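Local coordinates for protein FAD-dependent oxidoreductase (Actinomadura kijaniata, PDB 3M9V) that probably acts as a flavin-dependent oxidoreductase of the acyl-CoA dehydrogenase family on a dTDP-linked sugar during the biosynthesis of D-kijanose, at residues V26-I38 / D54-A67. Residues are numbered along the deposited sequence; the frame is centred on the assembly and turned at random.
Sequences VLLDRLAAHLPRI and DTFDALRKDGLMGA
His34 reaches from the type I turn that links helices 22-32 and 35-48 to Asp62, just past the end of helix 53-61, joining two parts of the helical N-terminal domain of the acyl-CoA dehydrogenase fold. The bond is almost perfectly straight: His34 NE2 donates to Asp62 OD2 over 2.8 Å at 179°, and the oxygen lies in the imidazole plane. The carboxylate, however, is turned 70° from the ring, and the N-H meets OD2 from above the carboxylate plane. A water bridges the same oxygen to Arg30 O, giving OD2 a second donor and tying it to helix 22-32. Asp62 directly precedes Gly63, whose positive phi ends the helix in a Schellman motif.

Histidine suits its place because it joins polar and apolar surroundings. While its edge serves Asp62, Leu59 CD2 sits over one face in a CH-pi contact, 3.9 Å from the centroid of the His34 ring, and Ala58 is small enough to let CE1 approach its CB.

Leu64 divides its two methyls between neighbours. With CG anti to the carbonyl carbon, CD1 lies against His34 CD2 and Leu31 CD2, while Leu64 CD2 packs 3.5 Å from Arg30 CB, the aliphatic root of an exposed arginine. Farther along, Leu27 CD1 meets the compact CB of Ala67; Leu27 and Leu31 also touch Ala87 of helix 81-94.

At the other end, Ile38 CG1 rests on Thr55 CG2, and both side chains touch Thr98 of helix 96-118. Arg37 extends past Thr55 and bends at chi3 (-73°), bringing its guanidinium to Asp54, where Arg37 NH2 forms a salt bridge with the anti lone pair of Asp54 OD1 at 3.0 Å.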
ATOM      1  N   VAL A  26     -36.366   7.733  12.840  1.00 23.81           N
ATOM      2  CA  VAL A  26     -36.765   8.910  13.633  1.00 23.21           C
ATOM      3  C   VAL A  26     -35.549   9.646  14.204  1.00 21.46           C
ATOM      4  O   VAL A  26     -35.400  10.856  14.040  1.00 22.12           O
ATOM      5  CB  VAL A  26     -37.742   8.479  14.775  1.00 24.63           C
ATOM      6  CG1 VAL A  26     -38.033   9.657  15.694  1.00 22.87           C
ATOM      7  CG2 VAL A  26     -39.041   7.875  14.172  1.00 24.68           C
ATOM      8  N   LEU A  27     -34.655   8.907  14.853  1.00 21.11           N
ATOM      9  CA  LEU A  27     -33.368   9.454  15.292  1.00 19.78           C
ATOM     10  C   LEU A  27     -32.651  10.276  14.221  1.00 19.82           C
ATOM     11  O   LEU A  27     -32.261  11.429  14.432  1.00 19.14           O
ATOM     12  CB  LEU A  27     -32.461   8.323  15.795  1.00 18.86           C
ATOM     13  CG  LEU A  27     -31.067   8.872  16.151  1.00 21.81           C
ATOM     14  CD1 LEU A  27     -31.258   9.923  17.237  1.00 22.16           C
ATOM     15  CD2 LEU A  27     -30.116   7.767  16.655  1.00 20.47           C
ATOM     16  N   LEU A  28     -32.454   9.689  13.045  1.00 21.08           N
ATOM     17  CA  LEU A  28     -31.796  10.428  11.969  1.00 22.24           C
ATOM     18  C   LEU A  28     -32.606  11.631  11.479  1.00 25.65           C
ATOM     19  O   LEU A  28     -32.048  12.698  11.181  1.00 23.27           O
ATOM     20  CB  LEU A  28     -31.493   9.458  10.819  1.00 23.40           C
ATOM     21  CG  LEU A  28     -30.603   9.854   9.643  1.00 29.23           C
ATOM     22  CD1 LEU A  28     -29.216  10.187  10.141  1.00 26.69           C
ATOM     23  CD2 LEU A  28     -30.496   8.750   8.584  1.00 32.02           C
ATOM     24  N   ASP A  29     -33.927  11.489  11.390  1.00 26.23           N
ATOM     25  CA  ASP A  29     -34.723  12.656  10.988  1.00 28.05           C
ATOM     26  C   ASP A  29     -34.580  13.790  11.998  1.00 26.47           C
ATOM     27  O   ASP A  29     -34.397  14.946  11.611  1.00 26.48           O
ATOM     28  CB  ASP A  29     -36.213  12.312  10.843  1.00 28.97           C
ATOM     29  CG  ASP A  29     -36.526  11.563   9.552  1.00 37.61           C
ATOM     30  OD1 ASP A  29     -35.654  11.482   8.656  1.00 44.50           O
ATOM     31  OD2 ASP A  29     -37.648  11.026   9.421  1.00 42.52           O
ATOM     32  N   ARG A  30     -34.601  13.473  13.288  1.00 26.78           N
ATOM     33  CA  ARG A  30     -34.609  14.496  14.336  1.00 27.17           C
ATOM     34  C   ARG A  30     -33.251  15.168  14.400  1.00 27.05           C
ATOM     35  O   ARG A  30     -33.151  16.361  14.669  1.00 26.20           O
ATOM     36  CB  ARG A  30     -34.939  13.872  15.698  1.00 26.11           C
ATOM     37  CG  ARG A  30     -36.411  13.512  15.841  1.00 35.43           C
ATOM     38  CD  ARG A  30     -37.080  14.307  16.960  1.00 48.60           C
ATOM     39  NE  ARG A  30     -37.570  13.434  18.025  1.00 58.27           N
ATOM     40  CZ  ARG A  30     -38.711  12.751  17.958  1.00 63.35           C
ATOM     41  NH1 ARG A  30     -39.083  11.991  18.978  1.00 64.28           N
ATOM     42  NH2 ARG A  30     -39.495  12.819  16.885  1.00 63.90           N
ATOM     43  N   LEU A  31     -32.195  14.398  14.164  1.00 26.34           N
ATOM     44  CA  LEU A  31     -30.848  14.966  14.156  1.00 26.47           C
ATOM     45  C   LEU A  31     -30.669  15.998  13.057  1.00 28.23           C
ATOM     46  O   LEU A  31     -29.864  16.916  13.222  1.00 26.77           O
ATOM     47  CB  LEU A  31     -29.751  13.906  13.983  1.00 27.55           C
ATOM     48  CG  LEU A  31     -29.333  13.168  15.260  1.00 27.26           C
ATOM     49  CD1 LEU A  31     -28.488  11.962  14.874  1.00 28.28           C
ATOM     50  CD2 LEU A  31     -28.641  14.024  16.333  1.00 26.60           C
ATOM     51  N   ALA A  32     -31.408  15.866  11.955  1.00 28.77           N
ATOM     52  CA  ALA A  32     -31.173  16.750  10.822  1.00 31.00           C
ATOM     53  C   ALA A  32     -31.303  18.216  11.218  1.00 30.96           C
ATOM     54  O   ALA A  32     -30.487  19.030  10.783  1.00 33.38           O
ATOM     55  CB  ALA A  32     -32.110  16.422   9.660  1.00 32.49           C
ATOM     56  N   ALA A  33     -32.277  18.556  12.060  1.00 30.88           N
ATOM     57  CA  ALA A  33     -32.449  19.939  12.526  1.00 29.85           C
ATOM     58  C   ALA A  33     -31.194  20.552  13.133  1.00 30.68           C
ATOM     59  O   ALA A  33     -31.002  21.775  13.078  1.00 29.76           O
ATOM     60  CB  ALA A  33     -33.558  20.041  13.564  1.00 29.55           C
ATOM     61  N   HIS A  34     -30.368  19.701  13.741  1.00 27.46           N
ATOM     62  CA  HIS A  34     -29.191  20.160  14.473  1.00 26.58           C
ATOM     63  C   HIS A  34     -27.949  20.231  13.603  1.00 24.68           C
ATOM     64  O   HIS A  34     -26.994  20.928  13.944  1.00 24.31           O
ATOM     65  CB  HIS A  34     -28.940  19.238  15.670  1.00 25.81           C
ATOM     66  CG  HIS A  34     -30.096  19.225  16.618  1.00 31.52           C
ATOM     67  ND1 HIS A  34     -30.274  20.201  17.574  1.00 33.54           N
ATOM     68  CD2 HIS A  34     -31.177  18.413  16.698  1.00 33.34           C
ATOM     69  CE1 HIS A  34     -31.388  19.959  18.241  1.00 33.84           C
ATOM     70  NE2 HIS A  34     -31.951  18.878  17.733  1.00 38.15           N
ATOM     71  N   LEU A  35     -27.944  19.506  12.490  1.00 23.32           N
ATOM     72  CA  LEU A  35     -26.752  19.548  11.646  1.00 25.69           C
ATOM     73  C   LEU A  35     -26.235  20.942  11.295  1.00 26.42           C
ATOM     74  O   LEU A  35     -25.034  21.204  11.410  1.00 24.71           O
ATOM     75  CB  LEU A  35     -26.867  18.626  10.419  1.00 26.11           C
ATOM     76  CG  LEU A  35     -27.200  17.183  10.788  1.00 26.55           C
ATOM     77  CD1 LEU A  35     -27.326  16.280   9.568  1.00 27.02           C
ATOM     78  CD2 LEU A  35     -26.102  16.664  11.692  1.00 26.81           C
ATOM     79  N   PRO A  36     -27.125  21.854  10.864  1.00 28.23           N
ATOM     80  CA  PRO A  36     -26.597  23.172  10.474  1.00 27.94           C
ATOM     81  C   PRO A  36     -25.857  23.917  11.581  1.00 25.38           C
ATOM     82  O   PRO A  36     -24.864  24.573  11.308  1.00 28.64           O
ATOM     83  CB  PRO A  36     -27.852  23.961  10.051  1.00 28.73           C
ATOM     84  CG  PRO A  36     -28.901  22.877   9.724  1.00 28.57           C
ATOM     85  CD  PRO A  36     -28.582  21.732  10.661  1.00 26.94           C
ATOM     86  N   ARG A  37     -26.273  23.844  12.838  1.00 23.50           N
ATOM     87  CA  ARG A  37     -25.468  24.480  13.892  1.00 25.20           C
ATOM     88  C   ARG A  37     -24.124  23.769  14.108  1.00 22.46           C
ATOM     89  O   ARG A  37     -23.070  24.388  14.299  1.00 21.67           O
ATOM     90  CB  ARG A  37     -26.204  24.521  15.236  1.00 24.45           C
ATOM     91  CG  ARG A  37     -25.384  25.137  16.386  1.00 25.72           C
ATOM     92  CD  ARG A  37     -25.949  24.806  17.778  1.00 25.09           C
ATOM     93  NE  ARG A  37     -27.166  25.587  17.988  1.00 30.22           N
ATOM     94  CZ  ARG A  37     -27.228  26.825  18.480  1.00 30.53           C
ATOM     95  NH1 ARG A  37     -28.410  27.427  18.546  1.00 33.07           N
ATOM     96  NH2 ARG A  37     -26.151  27.480  18.893  1.00 25.63           N
ATOM     97  N   ILE A  38     -24.178  22.442  14.079  1.00 21.40           N
ATOM     98  CA  ILE A  38     -22.977  21.630  14.246  1.00 21.00           C
ATOM     99  C   ILE A  38     -21.906  21.960  13.210  1.00 22.65           C
ATOM    100  O   ILE A  38     -20.752  22.227  13.557  1.00 21.44           O
ATOM    101  CB  ILE A  38     -23.326  20.129  14.294  1.00 21.31           C
ATOM    102  CG1 ILE A  38     -24.148  19.889  15.566  1.00 16.57           C
ATOM    103  CG2 ILE A  38     -22.049  19.282  14.189  1.00 18.28           C
ATOM    104  CD1 ILE A  38     -24.843  18.519  15.648  1.00 16.25           C
ATOM    105  N   ASP A  54     -23.406  24.465  23.634  1.00 19.61           N
ATOM    106  CA  ASP A  54     -24.730  24.813  23.098  1.00 22.42           C
ATOM    107  C   ASP A  54     -25.345  23.744  22.200  1.00 21.35           C
ATOM    108  O   ASP A  54     -26.576  23.577  22.115  1.00 17.43           O
ATOM    109  CB  ASP A  54     -24.687  26.113  22.268  1.00 23.39           C
ATOM    110  CG  ASP A  54     -23.490  26.175  21.322  1.00 27.01           C
ATOM    111  OD1 ASP A  54     -23.593  26.579  20.140  1.00 33.74           O
ATOM    112  OD2 ASP A  54     -22.399  25.780  21.782  1.00 38.83           O
ATOM    113  N   THR A  55     -24.492  23.004  21.494  1.00 18.68           N
ATOM    114  CA  THR A  55     -25.061  21.916  20.699  1.00 16.96           C
ATOM    115  C   THR A  55     -25.671  20.897  21.647  1.00 17.29           C
ATOM    116  O   THR A  55     -26.743  20.335  21.387  1.00 17.10           O
ATOM    117  CB  THR A  55     -23.917  21.223  19.926  1.00 19.62           C
ATOM    118  OG1 THR A  55     -23.471  22.151  18.933  1.00 19.55           O
ATOM    119  CG2 THR A  55     -24.422  19.929  19.310  1.00 20.58           C
ATOM    120  N   PHE A  56     -24.950  20.614  22.730  1.00 18.16           N
ATOM    121  CA  PHE A  56     -25.434  19.602  23.669  1.00 21.23           C
ATOM    122  C   PHE A  56     -26.640  20.078  24.456  1.00 23.56           C
ATOM    123  O   PHE A  56     -27.562  19.296  24.712  1.00 25.17           O
ATOM    124  CB  PHE A  56     -24.315  19.039  24.550  1.00 20.01           C
ATOM    125  CG  PHE A  56     -23.531  18.014  23.783  1.00 24.62           C
ATOM    126  CD1 PHE A  56     -23.856  16.660  23.869  1.00 22.65           C
ATOM    127  CD2 PHE A  56     -22.544  18.431  22.892  1.00 21.45           C
ATOM    128  CE1 PHE A  56     -23.170  15.724  23.070  1.00 27.93           C
ATOM    129  CE2 PHE A  56     -21.873  17.497  22.091  1.00 23.91           C
ATOM    130  CZ  PHE A  56     -22.186  16.144  22.188  1.00 20.09           C
ATOM    131  N   ASP A  57     -26.682  21.374  24.758  1.00 24.91           N
ATOM    132  CA  ASP A  57     -27.932  21.865  25.348  1.00 26.45           C
ATOM    133  C   ASP A  57     -29.111  21.610  24.411  1.00 26.18           C
ATOM    134  O   ASP A  57     -30.152  21.133  24.849  1.00 26.87           O
ATOM    135  CB  ASP A  57     -27.880  23.339  25.763  1.00 25.87           C
ATOM    136  CG  ASP A  57     -27.002  23.578  26.975  1.00 31.50           C
ATOM    137  OD1 ASP A  57     -26.733  22.654  27.773  1.00 34.80           O
ATOM    138  OD2 ASP A  57     -26.526  24.721  27.120  1.00 38.50           O
ATOM    139  N   ALA A  58     -28.975  21.897  23.118  1.00 26.93           N
ATOM    140  CA  ALA A  58     -30.087  21.613  22.209  1.00 27.01           C
ATOM    141  C   ALA A  58     -30.466  20.131  22.101  1.00 28.27           C
ATOM    142  O   ALA A  58     -31.650  19.796  21.980  1.00 28.18           O
ATOM    143  CB  ALA A  58     -29.808  22.213  20.818  1.00 25.05           C
ATOM    144  N   LEU A  59     -29.491  19.224  22.134  1.00 27.41           N
ATOM    145  CA  LEU A  59     -29.828  17.809  21.968  1.00 28.38           C
ATOM    146  C   LEU A  59     -30.553  17.300  23.208  1.00 30.86           C
ATOM    147  O   LEU A  59     -31.461  16.468  23.110  1.00 28.38           O
ATOM    148  CB  LEU A  59     -28.579  16.955  21.722  1.00 28.36           C
ATOM    149  CG  LEU A  59     -27.762  17.275  20.457  1.00 29.86           C
ATOM    150  CD1 LEU A  59     -26.374  16.623  20.430  1.00 24.27           C
ATOM    151  CD2 LEU A  59     -28.534  16.941  19.173  1.00 26.81           C
ATOM    152  N   ARG A  60     -30.118  17.793  24.368  1.00 31.77           N
ATOM    153  CA  ARG A  60     -30.744  17.469  25.650  1.00 34.77           C
ATOM    154  C   ARG A  60     -32.224  17.835  25.660  1.00 35.83           C
ATOM    155  O   ARG A  60     -33.058  16.978  25.928  1.00 34.77           O
ATOM    156  CB  ARG A  60     -30.045  18.150  26.833  1.00 34.37           C
ATOM    157  CG  ARG A  60     -28.613  17.663  27.034  1.00 39.73           C
ATOM    158  CD  ARG A  60     -27.839  18.476  28.065  1.00 49.70           C
ATOM    159  NE  ARG A  60     -28.645  18.708  29.259  1.00 53.40           N
ATOM    160  CZ  ARG A  60     -29.057  19.903  29.673  1.00 55.82           C
ATOM    161  NH1 ARG A  60     -28.721  21.013  29.028  1.00 53.75           N
ATOM    162  NH2 ARG A  60     -29.810  19.989  30.762  1.00 57.04           N
ATOM    163  N   LYS A  61     -32.547  19.084  25.342  1.00 37.68           N
ATOM    164  CA  LYS A  61     -33.928  19.515  25.482  1.00 40.96           C
ATOM    165  C   LYS A  61     -34.778  18.906  24.372  1.00 41.11           C
ATOM    166  O   LYS A  61     -35.989  18.755  24.539  1.00 40.70           O
ATOM    167  CB  LYS A  61     -34.053  21.036  25.587  1.00 41.86           C
ATOM    168  CG  LYS A  61     -33.361  21.805  24.473  1.00 50.57           C
ATOM    169  CD  LYS A  61     -33.825  23.262  24.410  1.00 60.07           C
ATOM    170  CE  LYS A  61     -35.151  23.379  23.651  1.00 64.33           C
ATOM    171  NZ  LYS A  61     -36.359  23.205  24.516  1.00 67.43           N
ATOM    172  N   ASP A  62     -34.153  18.504  23.266  1.00 38.92           N
ATOM    173  CA  ASP A  62     -34.865  17.874  22.160  1.00 37.14           C
ATOM    174  C   ASP A  62     -35.053  16.386  22.424  1.00 34.83           C
ATOM    175  O   ASP A  62     -35.564  15.654  21.576  1.00 34.57           O
ATOM    176  CB  ASP A  62     -33.976  18.008  20.921  1.00 40.56           C
ATOM    177  CG  ASP A  62     -34.766  18.220  19.660  1.00 45.93           C
ATOM    178  OD1 ASP A  62     -35.815  18.888  19.782  1.00 55.60           O
ATOM    179  OD2 ASP A  62     -34.348  17.723  18.591  1.00 48.11           O
ATOM    180  N   GLY A  63     -34.576  15.904  23.569  1.00 33.36           N
ATOM    181  CA  GLY A  63     -34.638  14.471  23.862  1.00 31.09           C
ATOM    182  C   GLY A  63     -33.714  13.505  23.128  1.00 29.07           C
ATOM    183  O   GLY A  63     -33.724  12.304  23.403  1.00 27.10           O
ATOM    184  N   LEU A  64     -32.853  13.991  22.240  1.00 25.54           N
ATOM    185  CA  LEU A  64     -31.974  13.067  21.520  1.00 25.77           C
ATOM    186  C   LEU A  64     -30.911  12.419  22.406  1.00 23.36           C
ATOM    187  O   LEU A  64     -30.305  11.412  22.036  1.00 23.28           O
ATOM    188  CB  LEU A  64     -31.361  13.737  20.286  1.00 24.48           C
ATOM    189  CG  LEU A  64     -32.456  14.374  19.423  1.00 29.54           C
ATOM    190  CD1 LEU A  64     -31.900  15.213  18.295  1.00 27.33           C
ATOM    191  CD2 LEU A  64     -33.482  13.364  18.875  1.00 26.72           C
ATOM    192  N   MET A  65     -30.673  12.995  23.579  1.00 22.73           N
ATOM    193  CA  MET A  65     -29.763  12.401  24.558  1.00 22.56           C
ATOM    194  C   MET A  65     -30.355  11.159  25.216  1.00 21.89           C
ATOM    195  O   MET A  65     -29.671  10.399  25.909  1.00 22.23           O
ATOM    196  CB  MET A  65     -29.267  13.465  25.545  1.00 23.45           C
ATOM    197  CG  MET A  65     -28.361  14.525  24.912  1.00 26.02           C
ATOM    198  SD  MET A  65     -26.694  13.982  24.401  1.00 29.55           S
ATOM    199  CE  MET A  65     -25.805  13.784  25.942  1.00 28.06           C
ATOM    200  N   GLY A  66     -31.633  10.923  24.934  1.00 22.15           N
ATOM    201  CA  GLY A  66     -32.320   9.697  25.332  1.00 19.06           C
ATOM    202  C   GLY A  66     -32.662   8.767  24.182  1.00 21.49           C
ATOM    203  O   GLY A  66     -33.533   7.899  24.300  1.00 20.51           O
ATOM    204  N   ALA A  67     -31.972   8.911  23.050  1.00 21.34           N
ATOM    205  CA  ALA A  67     -32.379   8.164  21.857  1.00 21.27           C
ATOM    206  C   ALA A  67     -32.284   6.660  22.074  1.00 20.68           C
ATOM    207  O   ALA A  67     -33.071   5.894  21.505  1.00 22.03           O
ATOM    208  CB  ALA A  67     -31.525   8.553  20.601  1.00 18.79           C
TER
HETATM  209  O   HOH W   1     -35.180  17.763  15.838  1.00 45.77           O